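Putative glycoside hydrolase (Bacteroides thetaiotaomicron VPI-5482, PDB 3HBZ) binds calcium and may play a role in carbohydrate metabolism, though its function is not established. Local coordinates at residues A[59-62]-A[63-66]; A[139-142]-A[143-146]. All coordinates share one frame; numbering follows the deposited sequence.

Contacts 1 and 2 are both local, side chains within one continuous loop bonding to nearby backbone: T64 OG1 to P61 O, and D144 OD2 to the amides of K140 and T141. Contact 1 lies at the surface between strands 57-59 and 72-77 of a mixed five-stranded sheet, away from the annotated metal sites. Contact 2 lies between helix 130-134 and strand 147-150, within the putative carbohydrate metabolism domain; the side chain of D143 is about 10 Å from that of K157, a calcium-binding residue. The side chain of T141 is about 3 Å from a bound hexaethylene glycol, probably from crystallisation. The centres of the contacts are about 36 Å apart, with nearest atoms about 27 Å apart, so the two do not touch.

Contact 1 (A[59-62]-A[63-66]); sequences DPPS and GTAR
P61 and T64 meet through one carbonyl oxygen, P61 O, which accepts two hydrogen bonds from the same threonine. T64 N reaches it over 3.1 Å, and T64 OG1 approaches P61 O more closely, at 2.6 Å, tilted 20° from the carbonyl plane. The hydroxyl gets there because OG1 stands anti to the carbonyl carbon of T64 (chi1 -56°), which puts it beside the amide, already directed at P61 O by the turn. An alanine here removes the hydroxyl, and the P61 carbonyl would probably keep just the longer T64 N bond of the two, leaving the turn less firmly fixed.

The backbone from P61 to T64 is a type II beta turn in the loop joining strand 57-59 to strand 72-77, a textbook case with glycine in its third position: G63 has a positive phi, where a beta carbon would be jammed against the carbonyl oxygen of S62. S62 OG turns elsewhere, to the amide of F50.

The prolines add van der Waals contacts. P61 CD rests 3.3 Å from T64 OG1, while P60, which follows a cis peptide bond, places CB 3.7 Å from T64 OG1. P60 CG sits over one face of the R66 guanidinium, displaced toward its rim, 3.5 Å from R66 NH1. The arginine chain bends at chi3 (75°) to bring the face of that group against P60 CG; its NH1 bonds to Q73 O, and Y74 adds a cation-pi contact.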
loop_
_atom_site.group_PDB
_atom_site.type_symbol
_atom_site.label_atom_id
_atom_site.label_comp_id
_atom_site.label_asym_id
_atom_site.label_seq_id
_atom_site.Cartn_x
_atom_site.Cartn_y
_atom_site.Cartn_z
ATOM N N ASP A 59 -16.686 -10.279 -19.546
ATOM C CA ASP A 59 -17.022 -9.543 -20.770
ATOM C C ASP A 59 -16.223 -8.259 -20.705
ATOM O O ASP A 59 -16.369 -7.502 -19.763
ATOM C CB ASP A 59 -18.505 -9.221 -20.805
ATOM C CG ASP A 59 -18.927 -8.437 -22.049
ATOM O OD1 ASP A 59 -18.384 -8.680 -23.124
ATOM O OD2 ASP A 59 -19.821 -7.579 -21.943
ATOM N N PRO A 60 -15.346 -8.020 -21.697
ATOM C CA PRO A 60 -15.067 -8.908 -22.799
ATOM C C PRO A 60 -14.286 -10.128 -22.324
ATOM O O PRO A 60 -13.838 -10.147 -21.186
ATOM C CB PRO A 60 -14.231 -8.040 -23.758
ATOM C CG PRO A 60 -13.588 -7.083 -22.897
ATOM C CD PRO A 60 -14.532 -6.801 -21.757
ATOM N N PRO A 61 -14.156 -11.158 -23.178
ATOM C CA PRO A 61 -13.592 -12.413 -22.670
ATOM C C PRO A 61 -12.093 -12.326 -22.340
ATOM O O PRO A 61 -11.367 -11.431 -22.860
ATOM C CB PRO A 61 -13.842 -13.422 -23.809
ATOM C CG PRO A 61 -14.798 -12.736 -24.780
ATOM C CD PRO A 61 -14.629 -11.262 -24.571
ATOM N N SER A 62 -11.640 -13.260 -21.493
ATOM C CA SER A 62 -10.227 -13.387 -21.159
ATOM C C SER A 62 -9.412 -13.474 -22.427
ATOM O O SER A 62 -9.785 -14.178 -23.351
ATOM C CB SER A 62 -9.968 -14.637 -20.292
ATOM O OG SER A 62 -8.600 -14.705 -19.886
ATOM N N GLY A 63 -8.297 -12.750 -22.480
ATOM C CA GLY A 63 -7.434 -12.783 -23.645
ATOM C C GLY A 63 -7.849 -11.801 -24.741
ATOM O O GLY A 63 -7.295 -11.844 -25.821
ATOM N N THR A 64 -8.823 -10.929 -24.483
ATOM C CA THR A 64 -9.135 -9.863 -25.447
ATOM C C THR A 64 -8.011 -8.814 -25.443
ATOM O O THR A 64 -7.601 -8.350 -24.377
ATOM C CB THR A 64 -10.475 -9.159 -25.120
ATOM O OG1 THR A 64 -11.536 -10.126 -25.069
ATOM C CG2 THR A 64 -10.814 -8.070 -26.183
ATOM N N ALA A 65 -7.541 -8.440 -26.636
ATOM C CA ALA A 65 -6.536 -7.402 -26.796
ATOM C C ALA A 65 -7.226 -6.053 -26.626
ATOM O O ALA A 65 -8.292 -5.822 -27.212
ATOM C CB ALA A 65 -5.851 -7.466 -28.230
ATOM N N ARG A 66 -6.619 -5.169 -25.840
ATOM C CA ARG A 66 -7.160 -3.829 -25.662
ATOM C C ARG A 66 -6.049 -2.839 -25.503
ATOM O O ARG A 66 -4.892 -3.220 -25.266
ATOM C CB ARG A 66 -8.084 -3.762 -24.448
ATOM C CG ARG A 66 -8.933 -5.007 -24.246
ATOM C CD ARG A 66 -9.838 -4.869 -23.015
ATOM N NE ARG A 66 -10.973 -3.988 -23.266
ATOM C CZ ARG A 66 -11.962 -3.801 -22.401
ATOM N NH1 ARG A 66 -11.965 -4.429 -21.239
ATOM N NH2 ARG A 66 -12.957 -2.995 -22.697
#

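Contact 2 (A[139-142]-A[143-146]); sequences PKTA and DDYP
D144 turns its side chain back toward K140 and T141, and a single carboxylate oxygen takes hydrogen bonds from both of their amides. The K140 N to D144 OD2 bond is the shorter, 2.7 Å, and uses the lone pair pointing away from the other oxygen; T141 N, at 3.1 Å from D144 OD2, comes instead from above the carboxylate plane. The reach follows from chi1 of -64°, which sets CG of D144 anti to its carbonyl carbon and beside its own nitrogen. K140 also lays its CB against the acid, 3.3 Å from D144 OD2, before its chain runs on extended.

T141 has its hydroxyl in the more crowded position, between the backbone nitrogen and carbonyl carbon (chi1 67°). From there OG1 shares one water with D144 OD1 and another with the amide of D143. In the main chain, D144 N bonds to T141 O at 2.9 Å, an i to i+3 bond of the 3-10 segment, whereas the next such bond, Y145 N to A142 O, is weak.

On a different flank, P139 packs on the aromatic ring of Y145. Its CB lies over one face, 3.8 Å from the ring centroid in a CH-pi contact, displaced toward the rim, and P139 CG comes within 3.5 Å of Y145 CZ. The T141 carbonyl oxygen meets the same ring at its edge, 3.4 Å from Y145 CD1. Beyond the segment, Y145 meets the ring of Y111 and touches helix 130-134, and R164 bonds to the carbonyl oxygens of D143 and Y145.

Two amides on OD2, donated where the chain enters the turn, and one water donating to OD1 are likely to limit rotation of the D144 carboxylate and to fix the K140-T141 backbone against the 3-10 segment.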
loop_
_atom_site.group_PDB
_atom_site.type_symbol
_atom_site.label_atom_id
_atom_site.label_comp_id
_atom_site.label_asym_id
_atom_site.label_seq_id
_atom_site.Cartn_x
_atom_site.Cartn_y
_atom_site.Cartn_z
ATOM N N PRO A 139 -16.014 2.127 11.060
ATOM C CA PRO A 139 -16.079 3.402 10.330
ATOM C C PRO A 139 -17.445 3.641 9.675
ATOM O O PRO A 139 -18.068 2.704 9.219
ATOM C CB PRO A 139 -15.020 3.241 9.257
ATOM C CG PRO A 139 -14.981 1.732 8.992
ATOM C CD PRO A 139 -15.174 1.132 10.362
ATOM N N LYS A 140 -17.903 4.889 9.679
ATOM C CA LYS A 140 -19.115 5.259 8.950
ATOM C C LYS A 140 -18.839 5.964 7.639
ATOM O O LYS A 140 -19.590 5.762 6.702
ATOM C CB LYS A 140 -20.005 6.087 9.854
ATOM C CG LYS A 140 -20.514 5.214 11.076
ATOM C CD LYS A 140 -21.338 6.024 12.041
ATOM C CE LYS A 140 -22.191 5.163 12.977
ATOM N NZ LYS A 140 -23.355 5.978 13.472
ATOM N N THR A 141 -17.765 6.767 7.584
ATOM C CA THR A 141 -17.386 7.518 6.425
ATOM C C THR A 141 -15.844 7.513 6.317
ATOM O O THR A 141 -15.127 7.022 7.210
ATOM C CB THR A 141 -17.810 9.022 6.498
ATOM O OG1 THR A 141 -17.051 9.640 7.525
ATOM C CG2 THR A 141 -19.297 9.189 6.728
ATOM N N ALA A 142 -15.373 8.021 5.192
ATOM C CA ALA A 142 -13.956 7.995 4.833
ATOM C C ALA A 142 -13.091 8.584 5.930
ATOM O O ALA A 142 -11.996 8.103 6.157
ATOM C CB ALA A 142 -13.725 8.738 3.448
ATOM N N ASP A 143 -13.605 9.598 6.622
ATOM C CA ASP A 143 -12.897 10.277 7.732
ATOM C C ASP A 143 -12.772 9.508 9.046
ATOM O O ASP A 143 -12.103 9.979 9.967
ATOM C CB ASP A 143 -13.594 11.638 8.022
ATOM C CG ASP A 143 -13.020 12.743 7.159
ATOM O OD1 ASP A 143 -12.212 12.399 6.242
ATOM O OD2 ASP A 143 -13.312 13.931 7.417
ATOM N N ASP A 144 -13.437 8.359 9.144
ATOM C CA ASP A 144 -13.385 7.550 10.356
ATOM C C ASP A 144 -12.271 6.486 10.267
ATOM O O ASP A 144 -11.998 5.766 11.241
ATOM C CB ASP A 144 -14.727 6.838 10.564
ATOM C CG ASP A 144 -15.896 7.779 10.807
ATOM O OD1 ASP A 144 -15.700 8.915 11.290
ATOM O OD2 ASP A 144 -17.040 7.342 10.523
ATOM N N TYR A 145 -11.651 6.346 9.104
ATOM C CA TYR A 145 -10.603 5.364 8.930
ATOM C C TYR A 145 -9.244 5.866 9.496
ATOM O O TYR A 145 -9.065 7.061 9.781
ATOM C CB TYR A 145 -10.430 5.029 7.463
ATOM C CG TYR A 145 -11.518 4.152 6.896
ATOM C CD1 TYR A 145 -12.773 4.666 6.609
ATOM C CD2 TYR A 145 -11.275 2.784 6.627
ATOM C CE1 TYR A 145 -13.771 3.844 6.083
ATOM C CE2 TYR A 145 -12.274 1.957 6.120
ATOM C CZ TYR A 145 -13.521 2.483 5.864
ATOM O OH TYR A 145 -14.485 1.668 5.324
ATOM N N PRO A 146 -8.295 4.940 9.690
ATOM C CA PRO A 146 -6.973 5.327 10.189
ATOM C C PRO A 146 -6.165 6.171 9.199
ATOM O O PRO A 146 -5.279 6.943 9.617
ATOM C CB PRO A 146 -6.278 3.974 10.440
ATOM C CG PRO A 146 -7.432 3.011 10.671
ATOM C CD PRO A 146 -8.456 3.465 9.624
HETATM O O HOH W 1 -16.620 11.020 9.587
HETATM O O HOH W 2 -15.650 11.461 5.631
#